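Local coordinates for protein alcohol dehydrogenase, zinc-containing (Thermotoga maritima, PDB 1VJ0) that probably works as a zinc-dependent oxidoreductase of the medium-chain alcohol dehydrogenase family, carrying two zinc ions in each chain, at residues A[96-107]-A[155-166]; A[209-217]-A[338-349]. One frame throughout, in Å; residues are numbered along the deposited sequence.

Contact 1 (A[96-107]-A[155-166]); sequences ELLKPGDLIVWN and LDPETDVLKVSE
Lys163 NZ meets Glu96 OE1 at 2.7 Å in a salt bridge, NZ coming from above the carboxylate plane. The ammonium also donates to a water, 2.6 Å from Lys163 NZ, which accepts from Lys99 NZ too and donates to Leu97 O and Asp102 OD2. A bend at chi3 (84°) swings the end of Lys163 into this cluster, while its CG lies 3.7 Å from Leu98 CD2. Asp102 grips Lys99, OD1 taking NZ on its syn lone pair and OD2 taking the backbone N in the type II turn 99-102. Behind this charged cluster, strands 103-106 and 161-164 pair antiparallel; Val105 N to Leu162 O and Leu162 N to Val105 O are both 2.9 Å hydrogen bonds. On the face shared with Lys163, Val161 CG1 packs 3.7 Å from Ile104 CB, and Leu155 CD2 sits over the five-membered ring of Trp106, 3.8 Å from its centroid. Strand 78-86 flanks 103-106 on its other edge in the GroES-like domain. Asp160 OD2 bonds to Thr329 while OD1 forms a salt bridge with Lys119 of a neighbouring subunit. Lys99 NZ and Lys163 NZ, 4.0 Å apart, are probably tolerated because Glu96, Asp102 and the water balance them.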
loop_
_atom_site.group_PDB
_atom_site.type_symbol
_atom_site.label_atom_id
_atom_site.label_comp_id
_atom_site.label_asym_id
_atom_site.label_seq_id
_atom_site.Cartn_x
_atom_site.Cartn_y
_atom_site.Cartn_z
ATOM N N GLU A 96 -22.405 18.636 8.113
ATOM C CA GLU A 96 -23.334 19.351 8.986
ATOM C C GLU A 96 -23.308 20.812 8.625
ATOM O O GLU A 96 -22.250 21.415 8.540
ATOM C CB GLU A 96 -22.972 19.249 10.468
ATOM C CG GLU A 96 -22.786 17.859 11.033
ATOM C CD GLU A 96 -22.681 17.979 12.549
ATOM O OE1 GLU A 96 -23.605 18.594 13.183
ATOM O OE2 GLU A 96 -21.672 17.510 13.096
ATOM N N LEU A 97 -24.493 21.384 8.507
ATOM C CA LEU A 97 -24.689 22.791 8.263
ATOM C C LEU A 97 -24.253 23.666 9.435
ATOM O O LEU A 97 -24.729 23.505 10.536
ATOM C CB LEU A 97 -26.172 23.089 7.956
ATOM C CG LEU A 97 -26.588 22.924 6.496
ATOM C CD1 LEU A 97 -28.136 22.970 6.341
ATOM C CD2 LEU A 97 -25.940 23.972 5.618
ATOM N N LEU A 98 -23.352 24.599 9.166
ATOM C CA LEU A 98 -22.876 25.551 10.156
ATOM C C LEU A 98 -23.972 26.578 10.400
ATOM O O LEU A 98 -24.698 26.987 9.444
ATOM C CB LEU A 98 -21.602 26.264 9.649
ATOM C CG LEU A 98 -20.371 25.366 9.381
ATOM C CD1 LEU A 98 -19.130 26.222 9.063
ATOM C CD2 LEU A 98 -20.066 24.430 10.513
ATOM N N LYS A 99 -24.093 26.975 11.676
ATOM C CA LYS A 99 -24.969 28.030 12.108
ATOM C C LYS A 99 -24.249 28.955 13.094
ATOM O O LYS A 99 -23.242 28.550 13.695
ATOM C CB LYS A 99 -26.233 27.420 12.733
ATOM C CG LYS A 99 -25.978 26.469 13.837
ATOM C CD LYS A 99 -27.290 25.960 14.504
ATOM C CE LYS A 99 -26.970 25.061 15.747
ATOM N NZ LYS A 99 -25.858 24.086 15.505
ATOM N N PRO A 100 -24.725 30.193 13.241
ATOM C CA PRO A 100 -24.114 31.146 14.189
ATOM C C PRO A 100 -24.024 30.510 15.572
ATOM O O PRO A 100 -24.962 29.868 16.014
ATOM C CB PRO A 100 -25.085 32.341 14.190
ATOM C CG PRO A 100 -25.783 32.253 12.852
ATOM C CD PRO A 100 -25.856 30.783 12.509
ATOM N N GLY A 101 -22.891 30.630 16.223
ATOM C CA GLY A 101 -22.732 29.991 17.529
ATOM C C GLY A 101 -21.968 28.668 17.500
ATOM O O GLY A 101 -21.473 28.228 18.554
ATOM N N ASP A 102 -21.901 27.989 16.346
ATOM C CA ASP A 102 -21.099 26.770 16.247
ATOM C C ASP A 102 -19.623 27.015 16.534
ATOM O O ASP A 102 -19.059 28.021 16.100
ATOM C CB ASP A 102 -21.197 26.129 14.863
ATOM C CG ASP A 102 -22.558 25.493 14.600
ATOM O OD1 ASP A 102 -23.331 25.253 15.544
ATOM O OD2 ASP A 102 -22.949 25.210 13.454
ATOM N N LEU A 103 -18.991 26.062 17.220
ATOM C CA LEU A 103 -17.534 26.081 17.421
ATOM C C LEU A 103 -16.950 25.293 16.302
ATOM O O LEU A 103 -17.485 24.236 15.930
ATOM C CB LEU A 103 -17.133 25.495 18.776
ATOM C CG LEU A 103 -17.758 26.186 19.998
ATOM C CD1 LEU A 103 -17.432 25.455 21.270
ATOM C CD2 LEU A 103 -17.317 27.637 20.114
ATOM N N ILE A 104 -15.867 25.815 15.738
ATOM C CA ILE A 104 -15.187 25.173 14.636
ATOM C C ILE A 104 -13.684 25.260 14.711
ATOM O O ILE A 104 -13.108 26.153 15.356
ATOM C CB ILE A 104 -15.682 25.770 13.273
ATOM C CG1 ILE A 104 -15.297 27.253 13.118
ATOM C CG2 ILE A 104 -17.156 25.555 13.150
ATOM C CD1 ILE A 104 -15.452 27.781 11.652
ATOM N N VAL A 105 -13.051 24.315 14.029
ATOM C CA VAL A 105 -11.686 24.444 13.620
ATOM C C VAL A 105 -11.647 24.195 12.102
ATOM O O VAL A 105 -12.635 23.756 11.501
ATOM C CB VAL A 105 -10.731 23.493 14.366
ATOM C CG1 VAL A 105 -10.670 23.862 15.801
ATOM C CG2 VAL A 105 -11.166 22.016 14.218
ATOM N N TRP A 106 -10.522 24.543 11.482
ATOM C CA TRP A 106 -10.432 24.497 10.051
ATOM C C TRP A 106 -9.022 24.262 9.582
ATOM O O TRP A 106 -8.024 24.545 10.279
ATOM C CB TRP A 106 -10.978 25.802 9.411
ATOM C CG TRP A 106 -10.271 27.048 9.857
ATOM C CD1 TRP A 106 -9.207 27.649 9.235
ATOM C CD2 TRP A 106 -10.558 27.865 11.012
ATOM N NE1 TRP A 106 -8.820 28.763 9.931
ATOM C CE2 TRP A 106 -9.620 28.916 11.029
ATOM C CE3 TRP A 106 -11.501 27.803 12.028
ATOM C CZ2 TRP A 106 -9.605 29.896 12.019
ATOM C CZ3 TRP A 106 -11.480 28.773 13.027
ATOM C CH2 TRP A 106 -10.533 29.810 13.009
ATOM N N ASN A 107 -8.934 23.742 8.376
ATOM C CA ASN A 107 -7.623 23.579 7.714
ATOM C C ASN A 107 -7.147 24.976 7.241
ATOM O O ASN A 107 -7.842 25.684 6.495
ATOM C CB ASN A 107 -7.760 22.569 6.529
ATOM C CG ASN A 107 -6.438 22.233 5.836
ATOM O OD1 ASN A 107 -5.394 22.874 6.061
ATOM N ND2 ASN A 107 -6.481 21.195 4.978
ATOM N N LEU A 155 -13.427 33.266 6.567
ATOM C CA LEU A 155 -13.014 32.018 5.916
ATOM C C LEU A 155 -13.745 31.923 4.570
ATOM O O LEU A 155 -14.960 32.150 4.482
ATOM C CB LEU A 155 -13.368 30.798 6.798
ATOM C CG LEU A 155 -12.815 30.689 8.205
ATOM C CD1 LEU A 155 -13.226 29.348 8.740
ATOM C CD2 LEU A 155 -11.320 30.802 8.238
ATOM N N ASP A 156 -13.007 31.636 3.511
ATOM C CA ASP A 156 -13.586 31.410 2.185
ATOM C C ASP A 156 -14.474 30.156 2.180
ATOM O O ASP A 156 -14.248 29.257 2.955
ATOM C CB ASP A 156 -12.486 31.138 1.169
ATOM C CG ASP A 156 -11.719 32.376 0.723
ATOM O OD1 ASP A 156 -12.313 33.420 0.384
ATOM O OD2 ASP A 156 -10.475 32.359 0.644
ATOM N N PRO A 157 -15.412 30.049 1.236
ATOM C CA PRO A 157 -16.299 28.877 1.153
ATOM C C PRO A 157 -15.541 27.595 0.934
ATOM O O PRO A 157 -15.986 26.533 1.340
ATOM C CB PRO A 157 -17.237 29.213 -0.031
ATOM C CG PRO A 157 -16.558 30.310 -0.813
ATOM C CD PRO A 157 -15.735 31.052 0.208
ATOM N N GLU A 158 -14.374 27.687 0.319
ATOM C CA GLU A 158 -13.568 26.514 0.004
ATOM C C GLU A 158 -12.843 25.941 1.224
ATOM O O GLU A 158 -12.255 24.868 1.137
ATOM C CB GLU A 158 -12.528 26.870 -1.056
ATOM C CG GLU A 158 -13.141 27.220 -2.384
ATOM C CD GLU A 158 -13.504 28.674 -2.520
ATOM O OE1 GLU A 158 -13.266 29.455 -1.593
ATOM O OE2 GLU A 158 -14.044 29.025 -3.580
ATOM N N THR A 159 -12.813 26.678 2.330
ATOM C CA THR A 159 -12.195 26.178 3.530
ATOM C C THR A 159 -12.831 24.851 4.046
ATOM O O THR A 159 -14.074 24.717 4.213
ATOM C CB THR A 159 -12.351 27.205 4.675
ATOM O OG1 THR A 159 -11.904 28.502 4.264
ATOM C CG2 THR A 159 -11.500 26.805 5.878
ATOM N N ASP A 160 -11.952 23.918 4.385
ATOM C CA ASP A 160 -12.377 22.709 5.095
ATOM C C ASP A 160 -12.519 22.978 6.582
ATOM O O ASP A 160 -11.581 23.359 7.284
ATOM C CB ASP A 160 -11.423 21.558 4.806
ATOM C CG ASP A 160 -11.334 21.255 3.299
ATOM O OD1 ASP A 160 -12.366 21.228 2.599
ATOM O OD2 ASP A 160 -10.261 21.105 2.728
ATOM N N VAL A 161 -13.744 22.746 7.058
ATOM C CA VAL A 161 -14.124 23.053 8.413
ATOM C C VAL A 161 -14.604 21.782 9.099
ATOM O O VAL A 161 -15.212 20.874 8.482
ATOM C CB VAL A 161 -15.256 24.115 8.400
ATOM C CG1 VAL A 161 -15.677 24.465 9.807
ATOM C CG2 VAL A 161 -14.800 25.380 7.626
ATOM N N LEU A 162 -14.385 21.750 10.411
ATOM C CA LEU A 162 -14.938 20.723 11.274
ATOM C C LEU A 162 -15.548 21.411 12.521
ATOM O O LEU A 162 -14.861 22.157 13.183
ATOM C CB LEU A 162 -13.797 19.826 11.708
ATOM C CG LEU A 162 -13.996 18.376 12.089
ATOM C CD1 LEU A 162 -14.771 17.621 11.004
ATOM C CD2 LEU A 162 -12.632 17.685 12.342
ATOM N N LYS A 163 -16.834 21.154 12.769
ATOM C CA LYS A 163 -17.542 21.517 13.973
ATOM C C LYS A 163 -16.994 20.714 15.134
ATOM O O LYS A 163 -16.773 19.501 15.004
ATOM C CB LYS A 163 -19.016 21.128 13.897
ATOM C CG LYS A 163 -19.934 22.171 13.460
ATOM C CD LYS A 163 -21.361 21.621 13.301
ATOM C CE LYS A 163 -22.088 21.609 14.627
ATOM N NZ LYS A 163 -23.485 21.051 14.397
ATOM N N VAL A 164 -16.824 21.394 16.264
ATOM C CA VAL A 164 -16.395 20.764 17.495
ATOM C C VAL A 164 -17.390 21.132 18.575
ATOM O O VAL A 164 -18.373 21.852 18.324
ATOM C CB VAL A 164 -14.950 21.156 17.885
ATOM C CG1 VAL A 164 -13.947 20.666 16.865
ATOM C CG2 VAL A 164 -14.822 22.672 18.120
ATOM N N SER A 165 -17.193 20.623 19.789
ATOM C CA SER A 165 -18.124 20.893 20.874
ATOM C C SER A 165 -17.482 21.661 22.019
ATOM O O SER A 165 -16.274 21.893 22.031
ATOM C CB SER A 165 -18.650 19.593 21.422
ATOM O OG SER A 165 -17.700 19.027 22.302
ATOM N N GLU A 166 -18.301 22.032 23.002
ATOM C CA GLU A 166 -17.796 22.754 24.184
ATOM C C GLU A 166 -16.949 21.847 25.082
ATOM O O GLU A 166 -16.317 22.331 26.020
ATOM C CB GLU A 166 -18.946 23.356 24.977
ATOM C CG GLU A 166 -19.809 24.246 24.099
ATOM C CD GLU A 166 -20.928 24.943 24.824
ATOM O OE1 GLU A 166 -21.691 24.278 25.582
ATOM O OE2 GLU A 166 -21.050 26.175 24.603
HETATM O O HOH W 1 -24.528 23.102 13.119
HETATM O O HOH W 2 -20.382 23.570 17.675
HETATM O O HOH W 3 -9.032 24.627 4.189
#

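Contact 2 (A[209-217]-A[338-349])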
loop_
_atom_site.group_PDB
_atom_site.type_symbol
_atom_site.label_atom_id
_atom_site.label_comp_id
_atom_site.label_asym_id
_atom_site.label_seq_id
_atom_site.Cartn_x
_atom_site.Cartn_y
_atom_site.Cartn_z
ATOM N N LEU A 209 6.910 16.423 19.949
ATOM C CA LEU A 209 6.003 16.046 21.049
ATOM C C LEU A 209 4.627 15.519 20.606
ATOM O O LEU A 209 4.140 14.502 21.138
ATOM C CB LEU A 209 5.881 17.187 22.025
ATOM C CG LEU A 209 7.168 17.589 22.769
ATOM C CD1 LEU A 209 6.952 18.920 23.428
ATOM C CD2 LEU A 209 7.562 16.538 23.803
ATOM N N PHE A 210 4.024 16.126 19.605
ATOM C CA PHE A 210 2.842 15.520 18.977
ATOM C C PHE A 210 3.176 14.146 18.408
ATOM O O PHE A 210 2.365 13.237 18.530
ATOM C CB PHE A 210 2.244 16.426 17.869
ATOM C CG PHE A 210 1.149 17.298 18.337
ATOM C CD1 PHE A 210 1.414 18.533 18.918
ATOM C CD2 PHE A 210 -0.175 16.889 18.192
ATOM C CE1 PHE A 210 0.376 19.333 19.351
ATOM C CE2 PHE A 210 -1.191 17.694 18.592
ATOM C CZ PHE A 210 -0.928 18.900 19.205
ATOM N N GLY A 211 4.371 14.004 17.819
ATOM C CA GLY A 211 4.897 12.710 17.329
ATOM C C GLY A 211 4.813 11.627 18.396
ATOM O O GLY A 211 4.441 10.490 18.103
ATOM N N VAL A 212 5.170 11.980 19.641
ATOM C CA VAL A 212 5.105 11.030 20.772
ATOM C C VAL A 212 3.682 10.497 20.959
ATOM O O VAL A 212 3.456 9.272 20.986
ATOM C CB VAL A 212 5.618 11.665 22.107
ATOM C CG1 VAL A 212 5.384 10.728 23.307
ATOM C CG2 VAL A 212 7.146 11.992 21.987
ATOM N N VAL A 213 2.716 11.401 21.053
ATOM C CA VAL A 213 1.321 11.035 21.238
ATOM C C VAL A 213 0.745 10.270 20.034
ATOM O O VAL A 213 0.006 9.287 20.210
ATOM C CB VAL A 213 0.499 12.298 21.585
ATOM C CG1 VAL A 213 -0.999 12.036 21.606
ATOM C CG2 VAL A 213 0.973 12.873 22.904
ATOM N N ILE A 214 1.128 10.657 18.815
ATOM C CA ILE A 214 0.647 9.988 17.625
ATOM C C ILE A 214 1.249 8.611 17.606
ATOM O O ILE A 214 0.517 7.653 17.378
ATOM C CB ILE A 214 0.974 10.766 16.368
ATOM C CG1 ILE A 214 0.159 12.075 16.330
ATOM C CG2 ILE A 214 0.779 9.954 15.087
ATOM C CD1 ILE A 214 0.834 13.150 15.426
ATOM N N ALA A 215 2.546 8.497 17.865
ATOM C CA ALA A 215 3.191 7.163 17.870
ATOM C C ALA A 215 2.501 6.224 18.841
ATOM O O ALA A 215 2.192 5.087 18.513
ATOM C CB ALA A 215 4.688 7.263 18.211
ATOM N N ARG A 216 2.253 6.726 20.050
ATOM C CA ARG A 216 1.555 5.954 21.084
ATOM C C ARG A 216 0.140 5.568 20.598
ATOM O O ARG A 216 -0.263 4.431 20.713
ATOM C CB ARG A 216 1.450 6.758 22.378
ATOM C CG ARG A 216 2.627 6.680 23.307
ATOM C CD ARG A 216 2.580 5.483 24.334
ATOM N NE ARG A 216 3.152 4.266 23.746
ATOM C CZ ARG A 216 4.395 3.822 23.908
ATOM N NH1 ARG A 216 5.258 4.481 24.658
ATOM N NH2 ARG A 216 4.779 2.699 23.306
ATOM N N SER A 217 -0.586 6.519 20.025
ATOM C CA SER A 217 -1.954 6.295 19.607
ATOM C C SER A 217 -2.137 5.285 18.481
ATOM O O SER A 217 -3.154 4.607 18.441
ATOM C CB SER A 217 -2.596 7.625 19.214
ATOM O OG SER A 217 -2.566 8.499 20.321
ATOM N N ILE A 338 -7.133 12.129 16.925
ATOM C CA ILE A 338 -6.105 11.717 17.900
ATOM C C ILE A 338 -6.001 12.724 19.040
ATOM O O ILE A 338 -5.938 12.371 20.229
ATOM C CB ILE A 338 -4.754 11.524 17.210
ATOM C CG1 ILE A 338 -4.795 10.291 16.300
ATOM C CG2 ILE A 338 -3.630 11.323 18.222
ATOM C CD1 ILE A 338 -3.594 10.286 15.263
ATOM N N THR A 339 -5.973 13.994 18.667
ATOM C CA THR A 339 -5.820 15.065 19.623
ATOM C C THR A 339 -6.954 15.016 20.681
ATOM O O THR A 339 -6.714 15.159 21.880
ATOM C CB THR A 339 -5.748 16.404 18.894
ATOM O OG1 THR A 339 -4.554 16.456 18.102
ATOM C CG2 THR A 339 -5.613 17.554 19.892
ATOM N N SER A 340 -8.174 14.754 20.209
ATOM C CA SER A 340 -9.374 14.772 21.030
ATOM C C SER A 340 -9.358 13.677 22.105
ATOM O O SER A 340 -10.035 13.811 23.104
ATOM C CB SER A 340 -10.610 14.632 20.140
ATOM O OG SER A 340 -10.738 13.272 19.740
ATOM N N ARG A 341 -8.592 12.611 21.899
ATOM C CA ARG A 341 -8.381 11.616 22.934
ATOM C C ARG A 341 -7.183 11.932 23.824
ATOM O O ARG A 341 -6.858 11.147 24.682
ATOM C CB ARG A 341 -8.184 10.243 22.345
ATOM C CG ARG A 341 -9.350 9.728 21.489
ATOM C CD ARG A 341 -9.122 8.295 20.959
ATOM N NE ARG A 341 -8.229 8.230 19.781
ATOM C CZ ARG A 341 -7.054 7.568 19.726
ATOM N NH1 ARG A 341 -6.538 6.917 20.786
ATOM N NH2 ARG A 341 -6.363 7.605 18.580
ATOM N N ASN A 342 -6.508 13.058 23.614
ATOM C CA ASN A 342 -5.280 13.329 24.364
ATOM C C ASN A 342 -5.170 14.776 24.821
ATOM O O ASN A 342 -4.043 15.321 25.011
ATOM C CB ASN A 342 -4.106 12.963 23.467
ATOM C CG ASN A 342 -3.984 11.479 23.237
ATOM O OD1 ASN A 342 -3.479 10.777 24.082
ATOM N ND2 ASN A 342 -4.366 11.020 22.059
ATOM N N TYR A 343 -6.315 15.415 25.018
ATOM C CA TYR A 343 -6.317 16.823 25.436
ATOM C C TYR A 343 -5.503 17.087 26.698
ATOM O O TYR A 343 -4.760 18.050 26.763
ATOM C CB TYR A 343 -7.756 17.345 25.678
ATOM C CG TYR A 343 -8.557 17.596 24.410
ATOM C CD1 TYR A 343 -8.004 18.305 23.351
ATOM C CD2 TYR A 343 -9.879 17.170 24.296
ATOM C CE1 TYR A 343 -8.714 18.553 22.176
ATOM C CE2 TYR A 343 -10.611 17.410 23.108
ATOM C CZ TYR A 343 -10.018 18.122 22.059
ATOM O OH TYR A 343 -10.676 18.394 20.869
ATOM N N GLN A 344 -5.657 16.273 27.717
ATOM C CA GLN A 344 -4.946 16.536 28.951
ATOM C C GLN A 344 -3.415 16.408 28.817
ATOM O O GLN A 344 -2.671 17.188 29.409
ATOM C CB GLN A 344 -5.464 15.636 30.065
ATOM C CG GLN A 344 -6.814 16.089 30.662
ATOM C CD GLN A 344 -7.337 15.093 31.697
ATOM O OE1 GLN A 344 -7.357 15.401 32.904
ATOM N NE2 GLN A 344 -7.703 13.865 31.238
ATOM N N LEU A 345 -2.939 15.428 28.064
ATOM C CA LEU A 345 -1.502 15.333 27.775
ATOM C C LEU A 345 -1.046 16.495 26.932
ATOM O O LEU A 345 -0.084 17.145 27.270
ATOM C CB LEU A 345 -1.166 13.999 27.087
ATOM C CG LEU A 345 -1.427 12.815 28.050
ATOM C CD1 LEU A 345 -1.015 11.582 27.294
ATOM C CD2 LEU A 345 -0.708 12.920 29.331
ATOM N N LEU A 346 -1.749 16.771 25.832
ATOM C CA LEU A 346 -1.303 17.797 24.891
ATOM C C LEU A 346 -1.436 19.209 25.440
ATOM O O LEU A 346 -0.715 20.093 24.994
ATOM C CB LEU A 346 -2.006 17.661 23.548
ATOM C CG LEU A 346 -1.639 16.318 22.861
ATOM C CD1 LEU A 346 -2.583 15.962 21.720
ATOM C CD2 LEU A 346 -0.228 16.405 22.317
ATOM N N SER A 347 -2.297 19.435 26.436
ATOM C CA SER A 347 -2.369 20.783 27.009
ATOM C C SER A 347 -1.071 21.113 27.729
ATOM O O SER A 347 -0.791 22.286 27.950
ATOM C CB SER A 347 -3.552 21.014 27.968
ATOM O OG SER A 347 -3.554 20.076 29.028
ATOM N N LYS A 348 -0.290 20.103 28.112
ATOM C CA LYS A 348 0.980 20.358 28.745
ATOM C C LYS A 348 1.984 21.164 27.869
ATOM O O LYS A 348 2.939 21.739 28.379
ATOM C CB LYS A 348 1.614 19.036 29.218
ATOM C CG LYS A 348 0.787 18.260 30.281
ATOM C CD LYS A 348 1.511 16.974 30.697
ATOM C CE LYS A 348 0.659 16.135 31.622
ATOM N NZ LYS A 348 0.520 16.770 32.968
ATOM N N LEU A 349 1.794 21.177 26.577
ATOM C CA LEU A 349 2.652 21.883 25.663
ATOM C C LEU A 349 2.422 23.401 25.710
ATOM O O LEU A 349 3.311 24.167 25.360
ATOM C CB LEU A 349 2.412 21.382 24.253
ATOM C CG LEU A 349 3.104 20.099 23.812
ATOM C CD1 LEU A 349 2.727 18.915 24.654
ATOM C CD2 LEU A 349 2.751 19.805 22.361
HETATM O O HOH W 4 -4.599 4.232 20.692
#
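With chi1 at 172°, Val213 holds CG1 opposite its own N, against the amide of Asn342, and sets CG2 against Leu346, whose chi1 of -64° carries its methyls to Val213 and Phe210. This is helix-helix packing on the Rossmann-type domain: helix 206-217 of that fold, which begins within a GxGxxG pattern consistent with dinucleotide binding, lies against the end of helix 329-340 and helix 343-346. Leu346 CD2 fits between two partners, 3.8 Å from Val213 CG2 and over the centre of the Phe210 ring, 4.0 Å from its centroid in a CH-pi contact. Thr339 OG1 lies at the edge of that ring, in its plane, 3.6 Å from Phe210 CE2, while its hydroxyl is hydrogen-bonded to Thr335 O. Leu349 CD2 touches the ring at CE1, and Leu209 slides past Leu349 in the opposite direction. Ser217 and Asn342 are tied back to their own segments: Ser217 OG donates to Val213 O at 2.7 Å, Asn342 ND2 to Ile338 O at 2.8 Å. Replacing Asn342 by alanine removes the amide, which is likely to open a gap beside Val213 CG1 and leave Ile338 O with Arg341 N alone of its two donors. Asn342 ND2 and Arg341 N enter that carbonyl from opposite faces.

How the contacts relate
Both contacts are largely buried, yet they hold different elements. Contact 1 joins two neighbouring strands of the GroES-like domain and has a charged, partly exposed margin; contact 2 packs a helix of the Rossmann-type domain against helical segments far along the chain. Backbone bonds and a salt bridge bind the first, whereas apolar packing carries the second, where Ser217 and Asn342 spend their hydrogen bonds on carbonyls of their own segments. An aliphatic methyl over an aromatic face recurs in both. Their centres lie about 22 Å apart and they do not touch, but Trp106 and Phe210 each come within about 8 Å of the zinc ligand Glu78, side chain to side chain.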